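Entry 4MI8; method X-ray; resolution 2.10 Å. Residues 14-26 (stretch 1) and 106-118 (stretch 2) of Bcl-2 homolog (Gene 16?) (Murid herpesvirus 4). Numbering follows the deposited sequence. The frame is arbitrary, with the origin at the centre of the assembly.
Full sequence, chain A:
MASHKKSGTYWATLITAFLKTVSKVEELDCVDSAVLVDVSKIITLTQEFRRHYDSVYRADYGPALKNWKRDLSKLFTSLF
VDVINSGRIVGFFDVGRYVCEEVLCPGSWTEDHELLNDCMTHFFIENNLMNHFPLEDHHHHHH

Stretch 1 (14-26) LITAFLKTVSKVE
Stretch 2 (106-118) PGSWTEDHELLND

Two helices from distant parts of the chain, 14-23 and 111-118, run roughly antiparallel at 141°, their axes approaching to 10.1 Å. Thr16 lies level with Asn117 (CA to CA 6.2 Å), and residues 107-109 pass beside the C-terminal end of the first helix, with Lys24 CA 5.0 Å from Gly107 CA.

Trp109 (chi1 t, chi2 -127°) is the main bump, with 98 Å² covered; its hollow is formed by Thr16, Leu19, Lys20 and Val25. Its indole lies along the first helix: Lys20, with an extended mttt chain, covers one face, CG sitting 3.6 Å from the six-membered ring centroid, where aliphatic C-H groups meet the pi cloud. Leu19 CB abuts the ring edge, 3.8 Å from Trp109 CH2; Val25 CG2 (chi1 m) lies 3.6 Å from Trp109 CE3, and Thr16 CG2 4.0 Å from Trp109 CZ2.

Leu19 (mt) reaches deeper, its CD1 3.4 Å from Asn117 CA and its CD2 4.0 Å from Leu116 CD2 (Leu116 tp). Beside this apolar packing, buried Asn117 (chi1 t) gives one amide N-H to Thr16 (chi1 m): Asn117 ND2 donates to Thr16 OG1 at 2.9 Å, N-H...acceptor angle 159°.

Lys24, phi/psi 64/45, ends the helix in a Schellman motif, with Val25 N bonding Lys20 O at 2.9 Å. At Gly107 (42/27) the positive phi favours glycine, and Gly107 CA lies 3.1 Å from Ser23 O in a C-H...O contact. Ser23 OG (chi1 m) approaches the His113 edge, 3.1 Å from His113 CD2.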

ATOM      1  N   LEU A  14      -0.850 -12.075   1.020  1.00 31.50           N
ATOM      2  CA  LEU A  14      -0.675 -11.250  -0.153  1.00 29.63           C
ATOM      3  C   LEU A  14       0.081  -9.978   0.254  1.00 29.22           C
ATOM      4  O   LEU A  14       1.017  -9.524  -0.448  1.00 29.60           O
ATOM      5  CB  LEU A  14      -2.090 -10.899  -0.665  1.00 30.21           C
ATOM      6  CG  LEU A  14      -2.075 -10.035  -1.899  1.00 30.79           C
ATOM      7  CD1 LEU A  14      -1.003 -10.562  -2.898  1.00 30.83           C
ATOM      8  CD2 LEU A  14      -3.524  -9.943  -2.479  1.00 31.44           C
ATOM      9  N   ILE A  15      -0.266  -9.410   1.412  1.00 29.08           N
ATOM     10  CA  ILE A  15       0.453  -8.218   1.864  1.00 27.82           C
ATOM     11  C   ILE A  15       1.957  -8.450   2.098  1.00 28.48           C
ATOM     12  O   ILE A  15       2.871  -7.594   1.750  1.00 26.65           O
ATOM     13  CB  ILE A  15      -0.255  -7.602   3.100  1.00 29.61           C
ATOM     14  CG1 ILE A  15      -1.614  -6.969   2.679  1.00 30.21           C
ATOM     15  CG2 ILE A  15       0.621  -6.491   3.681  1.00 28.73           C
ATOM     16  CD1 ILE A  15      -2.672  -6.940   3.751  1.00 33.59           C
ATOM     17  N   THR A  16       2.255  -9.594   2.740  1.00 29.66           N
ATOM     18  CA  THR A  16       3.645  -9.892   3.020  1.00 30.29           C
ATOM     19  C   THR A  16       4.377 -10.138   1.684  1.00 30.81           C
ATOM     20  O   THR A  16       5.510  -9.701   1.508  1.00 31.92           O
ATOM     21  CB  THR A  16       3.744 -11.184   3.828  1.00 33.29           C
ATOM     22  OG1 THR A  16       2.956 -11.076   5.019  1.00 32.63           O
ATOM     23  CG2 THR A  16       5.259 -11.514   4.180  1.00 34.29           C
ATOM     24  N   ALA A  17       3.749 -10.859   0.746  1.00 30.04           N
ATOM     25  CA  ALA A  17       4.416 -11.144  -0.535  1.00 29.93           C
ATOM     26  C   ALA A  17       4.576  -9.820  -1.280  1.00 28.70           C
ATOM     27  O   ALA A  17       5.627  -9.591  -1.889  1.00 29.62           O
ATOM     28  CB  ALA A  17       3.605 -12.134  -1.312  1.00 30.09           C
ATOM     29  N   PHE A  18       3.615  -8.885  -1.090  1.00 27.49           N
ATOM     30  CA  PHE A  18       3.691  -7.555  -1.737  1.00 25.71           C
ATOM     31  C   PHE A  18       4.898  -6.830  -1.192  1.00 26.68           C
ATOM     32  O   PHE A  18       5.704  -6.352  -1.987  1.00 27.41           O
ATOM     33  CB  PHE A  18       2.462  -6.717  -1.501  1.00 24.46           C
ATOM     34  CG  PHE A  18       2.601  -5.268  -1.948  1.00 25.41           C
ATOM     35  CD1 PHE A  18       2.459  -4.898  -3.301  1.00 24.95           C
ATOM     36  CD2 PHE A  18       2.910  -4.249  -1.008  1.00 26.24           C
ATOM     37  CE1 PHE A  18       2.556  -3.538  -3.672  1.00 26.65           C
ATOM     38  CE2 PHE A  18       3.000  -2.914  -1.380  1.00 25.63           C
ATOM     39  CZ  PHE A  18       2.831  -2.548  -2.711  1.00 25.24           C
ATOM     40  N   LEU A  19       5.022  -6.745   0.135  1.00 26.72           N
ATOM     41  CA  LEU A  19       6.167  -6.030   0.771  1.00 29.59           C
ATOM     42  C   LEU A  19       7.543  -6.695   0.468  1.00 31.78           C
ATOM     43  O   LEU A  19       8.556  -5.991   0.255  1.00 35.34           O
ATOM     44  CB  LEU A  19       5.975  -5.899   2.267  1.00 27.56           C
ATOM     45  CG  LEU A  19       4.706  -5.124   2.685  1.00 28.12           C
ATOM     46  CD1 LEU A  19       4.503  -5.251   4.214  1.00 31.15           C
ATOM     47  CD2 LEU A  19       4.866  -3.651   2.373  1.00 27.49           C
ATOM     48  N   LYS A  20       7.587  -8.019   0.460  1.00 31.91           N
ATOM     49  CA  LYS A  20       8.867  -8.723   0.209  1.00 35.98           C
ATOM     50  C   LYS A  20       9.260  -8.460  -1.231  1.00 40.90           C
ATOM     51  O   LYS A  20      10.449  -8.180  -1.513  1.00 45.63           O
ATOM     52  CB  LYS A  20       8.787 -10.237   0.478  1.00 36.04           C
ATOM     53  CG  LYS A  20       8.499 -10.602   1.926  1.00 36.33           C
ATOM     54  CD  LYS A  20       8.547 -12.118   2.210  1.00 37.24           C
ATOM     55  CE  LYS A  20       8.452 -12.323   3.726  1.00 39.68           C
ATOM     56  NZ  LYS A  20       8.299 -13.744   4.280  1.00 43.93           N
ATOM     57  N   THR A  21       8.269  -8.498  -2.140  1.00 38.74           N
ATOM     58  CA  THR A  21       8.544  -8.250  -3.571  1.00 39.47           C
ATOM     59  C   THR A  21       9.086  -6.853  -3.777  1.00 40.37           C
ATOM     60  O   THR A  21      10.076  -6.720  -4.451  1.00 44.19           O
ATOM     61  CB  THR A  21       7.319  -8.489  -4.508  1.00 40.51           C
ATOM     62  OG1 THR A  21       6.871  -9.855  -4.466  1.00 37.14           O
ATOM     63  CG2 THR A  21       7.666  -8.196  -5.938  1.00 41.74           C
ATOM     64  N   VAL A  22       8.452  -5.806  -3.233  1.00 38.48           N
ATOM     65  CA  VAL A  22       8.905  -4.445  -3.487  1.00 33.98           C
ATOM     66  C   VAL A  22      10.186  -4.163  -2.698  1.00 41.63           C
ATOM     67  O   VAL A  22      10.980  -3.264  -3.051  1.00 41.55           O
ATOM     68  CB  VAL A  22       7.834  -3.344  -3.203  1.00 33.61           C
ATOM     69  CG1 VAL A  22       6.542  -3.590  -3.997  1.00 29.03           C
ATOM     70  CG2 VAL A  22       7.543  -3.200  -1.707  1.00 30.19           C
ATOM     71  N   SER A  23      10.407  -4.929  -1.623  1.00 44.80           N
ATOM     72  CA  SER A  23      11.709  -4.901  -0.932  1.00 47.13           C
ATOM     73  C   SER A  23      12.805  -5.757  -1.591  1.00 50.96           C
ATOM     74  O   SER A  23      13.978  -5.670  -1.228  1.00 54.04           O
ATOM     75  CB  SER A  23      11.539  -5.292   0.523  1.00 45.65           C
ATOM     76  OG  SER A  23      10.770  -4.296   1.138  1.00 44.49           O
ATOM     77  N   LYS A  24      12.422  -6.573  -2.568  1.00 52.02           N
ATOM     78  CA  LYS A  24      13.382  -7.433  -3.268  1.00 58.27           C
ATOM     79  C   LYS A  24      13.997  -8.464  -2.316  1.00 58.71           C
ATOM     80  O   LYS A  24      15.205  -8.650  -2.326  1.00 62.76           O
ATOM     81  CB  LYS A  24      14.489  -6.605  -3.934  1.00 60.51           C
ATOM     82  CG  LYS A  24      13.988  -5.674  -5.015  1.00 63.12           C
ATOM     83  CD  LYS A  24      14.972  -4.516  -5.127  1.00 74.08           C
ATOM     84  CE  LYS A  24      15.054  -3.902  -6.535  1.00 78.56           C
ATOM     85  NZ  LYS A  24      16.266  -4.354  -7.305  1.00 78.22           N
ATOM     86  N   VAL A  25      13.167  -9.101  -1.485  1.00 56.00           N
ATOM     87  CA  VAL A  25      13.583 -10.223  -0.661  1.00 54.90           C
ATOM     88  C   VAL A  25      12.717 -11.482  -0.915  1.00 60.20           C
ATOM     89  O   VAL A  25      12.484 -12.314  -0.018  1.00 58.55           O
ATOM     90  CB  VAL A  25      13.648  -9.868   0.835  1.00 54.13           C
ATOM     91  CG1 VAL A  25      14.647  -8.774   1.047  1.00 56.40           C
ATOM     92  CG2 VAL A  25      12.290  -9.475   1.401  1.00 49.07           C
ATOM     93  N   GLU A  26      12.245 -11.630  -2.149  1.00 61.43           N
ATOM     94  CA  GLU A  26      11.629 -12.880  -2.577  1.00 64.42           C
ATOM     95  C   GLU A  26      11.761 -13.013  -4.089  1.00 69.71           C
ATOM     96  O   GLU A  26      11.211 -12.193  -4.834  1.00 67.90           O
ATOM     97  CB  GLU A  26      10.153 -12.957  -2.157  1.00 61.00           C
ATOM     98  CG  GLU A  26       9.764 -14.345  -1.668  1.00 64.64           C
ATOM     99  CD  GLU A  26       8.377 -14.397  -0.988  1.00 70.31           C
ATOM    100  OE1 GLU A  26       7.580 -13.444  -1.191  1.00 65.27           O
ATOM    101  OE2 GLU A  26       8.068 -15.398  -0.246  1.00 72.10           O
ATOM    102  N   PRO A 106      17.363  -1.183   2.132  1.00 64.72           N
ATOM    103  CA  PRO A 106      17.011  -1.795   0.846  1.00 63.68           C
ATOM    104  C   PRO A 106      17.394  -3.285   0.722  1.00 66.46           C
ATOM    105  O   PRO A 106      18.220  -3.774   1.505  1.00 74.61           O
ATOM    106  CB  PRO A 106      17.801  -0.944  -0.162  1.00 65.87           C
ATOM    107  CG  PRO A 106      18.895  -0.257   0.637  1.00 71.25           C
ATOM    108  CD  PRO A 106      18.723  -0.606   2.096  1.00 71.11           C
ATOM    109  N   GLY A 107      16.795  -3.980  -0.253  1.00 61.86           N
ATOM    110  CA  GLY A 107      17.015  -5.403  -0.538  1.00 59.07           C
ATOM    111  C   GLY A 107      17.087  -6.310   0.680  1.00 58.45           C
ATOM    112  O   GLY A 107      17.728  -7.338   0.629  1.00 63.41           O
ATOM    113  N   SER A 108      16.429  -5.927   1.769  1.00 58.28           N
ATOM    114  CA  SER A 108      16.497  -6.718   2.995  1.00 59.40           C
ATOM    115  C   SER A 108      15.154  -6.850   3.711  1.00 54.89           C
ATOM    116  O   SER A 108      14.326  -5.941   3.679  1.00 54.04           O
ATOM    117  CB  SER A 108      17.540  -6.130   3.949  1.00 62.60           C
ATOM    118  OG  SER A 108      18.690  -5.698   3.244  1.00 71.14           O
ATOM    119  N   TRP A 109      14.957  -7.993   4.363  1.00 52.88           N
ATOM    120  CA  TRP A 109      13.766  -8.237   5.155  1.00 50.85           C
ATOM    121  C   TRP A 109      14.077  -8.020   6.605  1.00 53.72           C
ATOM    122  O   TRP A 109      14.169  -8.983   7.396  1.00 55.59           O
ATOM    123  CB  TRP A 109      13.255  -9.654   4.931  1.00 48.90           C
ATOM    124  CG  TRP A 109      11.820  -9.853   5.357  1.00 48.65           C
ATOM    125  CD1 TRP A 109      11.314 -10.828   6.211  1.00 51.18           C
ATOM    126  CD2 TRP A 109      10.650  -9.054   4.959  1.00 46.45           C
ATOM    127  NE1 TRP A 109       9.957 -10.692   6.363  1.00 49.78           N
ATOM    128  CE2 TRP A 109       9.497  -9.649   5.639  1.00 46.37           C
ATOM    129  CE3 TRP A 109      10.453  -7.953   4.139  1.00 44.63           C
ATOM    130  CZ2 TRP A 109       8.218  -9.145   5.489  1.00 43.43           C
ATOM    131  CZ3 TRP A 109       9.156  -7.454   3.998  1.00 40.27           C
ATOM    132  CH2 TRP A 109       8.068  -8.037   4.657  1.00 41.97           C
ATOM    133  N   THR A 110      14.251  -6.756   6.974  1.00 53.02           N
ATOM    134  CA  THR A 110      14.654  -6.376   8.332  1.00 57.08           C
ATOM    135  C   THR A 110      13.465  -6.461   9.236  1.00 57.60           C
ATOM    136  O   THR A 110      12.335  -6.692   8.770  1.00 54.26           O
ATOM    137  CB  THR A 110      15.196  -4.944   8.406  1.00 57.99           C
ATOM    138  OG1 THR A 110      14.107  -4.045   8.264  1.00 55.06           O
ATOM    139  CG2 THR A 110      16.199  -4.686   7.278  1.00 60.18           C
ATOM    140  N   GLU A 111      13.726  -6.222  10.510  1.00 61.69           N
ATOM    141  CA  GLU A 111      12.719  -6.293  11.549  1.00 65.26           C
ATOM    142  C   GLU A 111      11.681  -5.196  11.432  1.00 62.33           C
ATOM    143  O   GLU A 111      10.558  -5.402  11.853  1.00 60.74           O
ATOM    144  CB  GLU A 111      13.381  -6.217  12.920  1.00 73.38           C
ATOM    145  CG  GLU A 111      14.482  -7.271  13.125  1.00 83.00           C
ATOM    146  CD  GLU A 111      13.950  -8.720  13.199  1.00 88.96           C
ATOM    147  OE1 GLU A 111      13.168  -9.001  14.146  1.00 97.36           O
ATOM    148  OE2 GLU A 111      14.312  -9.581  12.335  1.00 82.58           O
ATOM    149  N   ASP A 112      12.084  -4.035  10.911  1.00 60.42           N
ATOM    150  CA  ASP A 112      11.183  -2.932  10.590  1.00 60.31           C
ATOM    151  C   ASP A 112      10.250  -3.253   9.428  1.00 55.68           C
ATOM    152  O   ASP A 112       9.099  -2.808   9.439  1.00 51.61           O
ATOM    153  CB  ASP A 112      11.949  -1.688  10.192  1.00 63.71           C
ATOM    154  CG  ASP A 112      12.485  -0.944  11.367  1.00 72.23           C
ATOM    155  OD1 ASP A 112      12.087  -1.270  12.510  1.00 76.87           O
ATOM    156  OD2 ASP A 112      13.309  -0.030  11.141  1.00 73.10           O
ATOM    157  N   HIS A 113      10.749  -3.981   8.426  1.00 50.65           N
ATOM    158  CA  HIS A 113       9.849  -4.547   7.429  1.00 47.95           C
ATOM    159  C   HIS A 113       8.744  -5.343   8.031  1.00 49.50           C
ATOM    160  O   HIS A 113       7.585  -5.222   7.607  1.00 46.76           O
ATOM    161  CB  HIS A 113      10.578  -5.433   6.483  1.00 45.95           C
ATOM    162  CG  HIS A 113      11.456  -4.697   5.526  1.00 45.63           C
ATOM    163  ND1 HIS A 113      12.669  -4.242   5.873  1.00 48.02           N
ATOM    164  CD2 HIS A 113      11.282  -4.401   4.172  1.00 42.17           C
ATOM    165  CE1 HIS A 113      13.240  -3.652   4.791  1.00 49.59           C
ATOM    166  NE2 HIS A 113      12.388  -3.768   3.751  1.00 44.35           N
ATOM    167  N   GLU A 114       9.080  -6.149   9.037  1.00 51.93           N
ATOM    168  CA  GLU A 114       8.112  -7.004   9.733  1.00 53.19           C
ATOM    169  C   GLU A 114       7.111  -6.173  10.473  1.00 50.28           C
ATOM    170  O   GLU A 114       5.970  -6.515  10.539  1.00 51.02           O
ATOM    171  CB  GLU A 114       8.814  -8.020  10.659  1.00 57.59           C
ATOM    172  CG  GLU A 114       9.290  -9.264   9.880  1.00 68.64           C
ATOM    173  CD  GLU A 114      10.317 -10.156  10.620  1.00 80.23           C
ATOM    174  OE1 GLU A 114      10.887  -9.740  11.674  1.00 87.63           O
ATOM    175  OE2 GLU A 114      10.572 -11.295  10.142  1.00 81.18           O
ATOM    176  N   LEU A 115       7.555  -5.039  10.981  1.00 52.94           N
ATOM    177  CA  LEU A 115       6.716  -4.062  11.689  1.00 54.31           C
ATOM    178  C   LEU A 115       5.779  -3.316  10.724  1.00 49.70           C
ATOM    179  O   LEU A 115       4.562  -3.149  10.959  1.00 49.22           O
ATOM    180  CB  LEU A 115       7.667  -3.058  12.309  1.00 56.86           C
ATOM    181  CG  LEU A 115       7.262  -2.468  13.623  1.00 62.61           C
ATOM    182  CD1 LEU A 115       7.401  -3.551  14.713  1.00 64.68           C
ATOM    183  CD2 LEU A 115       8.190  -1.267  13.804  1.00 66.59           C
ATOM    184  N   LEU A 116       6.353  -2.880   9.611  1.00 45.87           N
ATOM    185  CA  LEU A 116       5.548  -2.359   8.479  1.00 43.58           C
ATOM    186  C   LEU A 116       4.452  -3.370   8.060  1.00 39.84           C
ATOM    187  O   LEU A 116       3.266  -3.015   7.940  1.00 41.44           O
ATOM    188  CB  LEU A 116       6.462  -1.998   7.303  1.00 40.73           C
ATOM    189  CG  LEU A 116       5.698  -1.381   6.128  1.00 38.96           C
ATOM    190  CD1 LEU A 116       4.971  -0.088   6.529  1.00 38.67           C
ATOM    191  CD2 LEU A 116       6.689  -1.205   4.981  1.00 38.22           C
ATOM    192  N   ASN A 117       4.864  -4.630   7.884  1.00 41.40           N
ATOM    193  CA  ASN A 117       3.948  -5.724   7.553  1.00 41.09           C
ATOM    194  C   ASN A 117       2.771  -5.797   8.501  1.00 43.99           C
ATOM    195  O   ASN A 117       1.630  -5.736   8.045  1.00 43.11           O
ATOM    196  CB  ASN A 117       4.702  -7.026   7.498  1.00 42.94           C
ATOM    197  CG  ASN A 117       3.911  -8.176   6.798  1.00 43.97           C
ATOM    198  OD1 ASN A 117       2.749  -8.079   6.464  1.00 46.91           O
ATOM    199  ND2 ASN A 117       4.566  -9.274   6.621  1.00 47.74           N
ATOM    200  N   ASP A 118       3.065  -5.876   9.821  1.00 48.95           N
ATOM    201  CA  ASP A 118       2.089  -6.045  10.883  1.00 49.11           C
ATOM    202  C   ASP A 118       1.092  -4.947  10.895  1.00 46.07           C
ATOM    203  O   ASP A 118      -0.129  -5.183  10.894  1.00 46.38           O
ATOM    204  CB  ASP A 118       2.769  -6.072  12.273  1.00 55.54           C
ATOM    205  CG  ASP A 118       3.515  -7.356  12.530  1.00 62.87           C
ATOM    206  OD1 ASP A 118       3.488  -8.228  11.628  1.00 65.08           O
ATOM    207  OD2 ASP A 118       4.124  -7.499  13.628  1.00 67.52           O
TER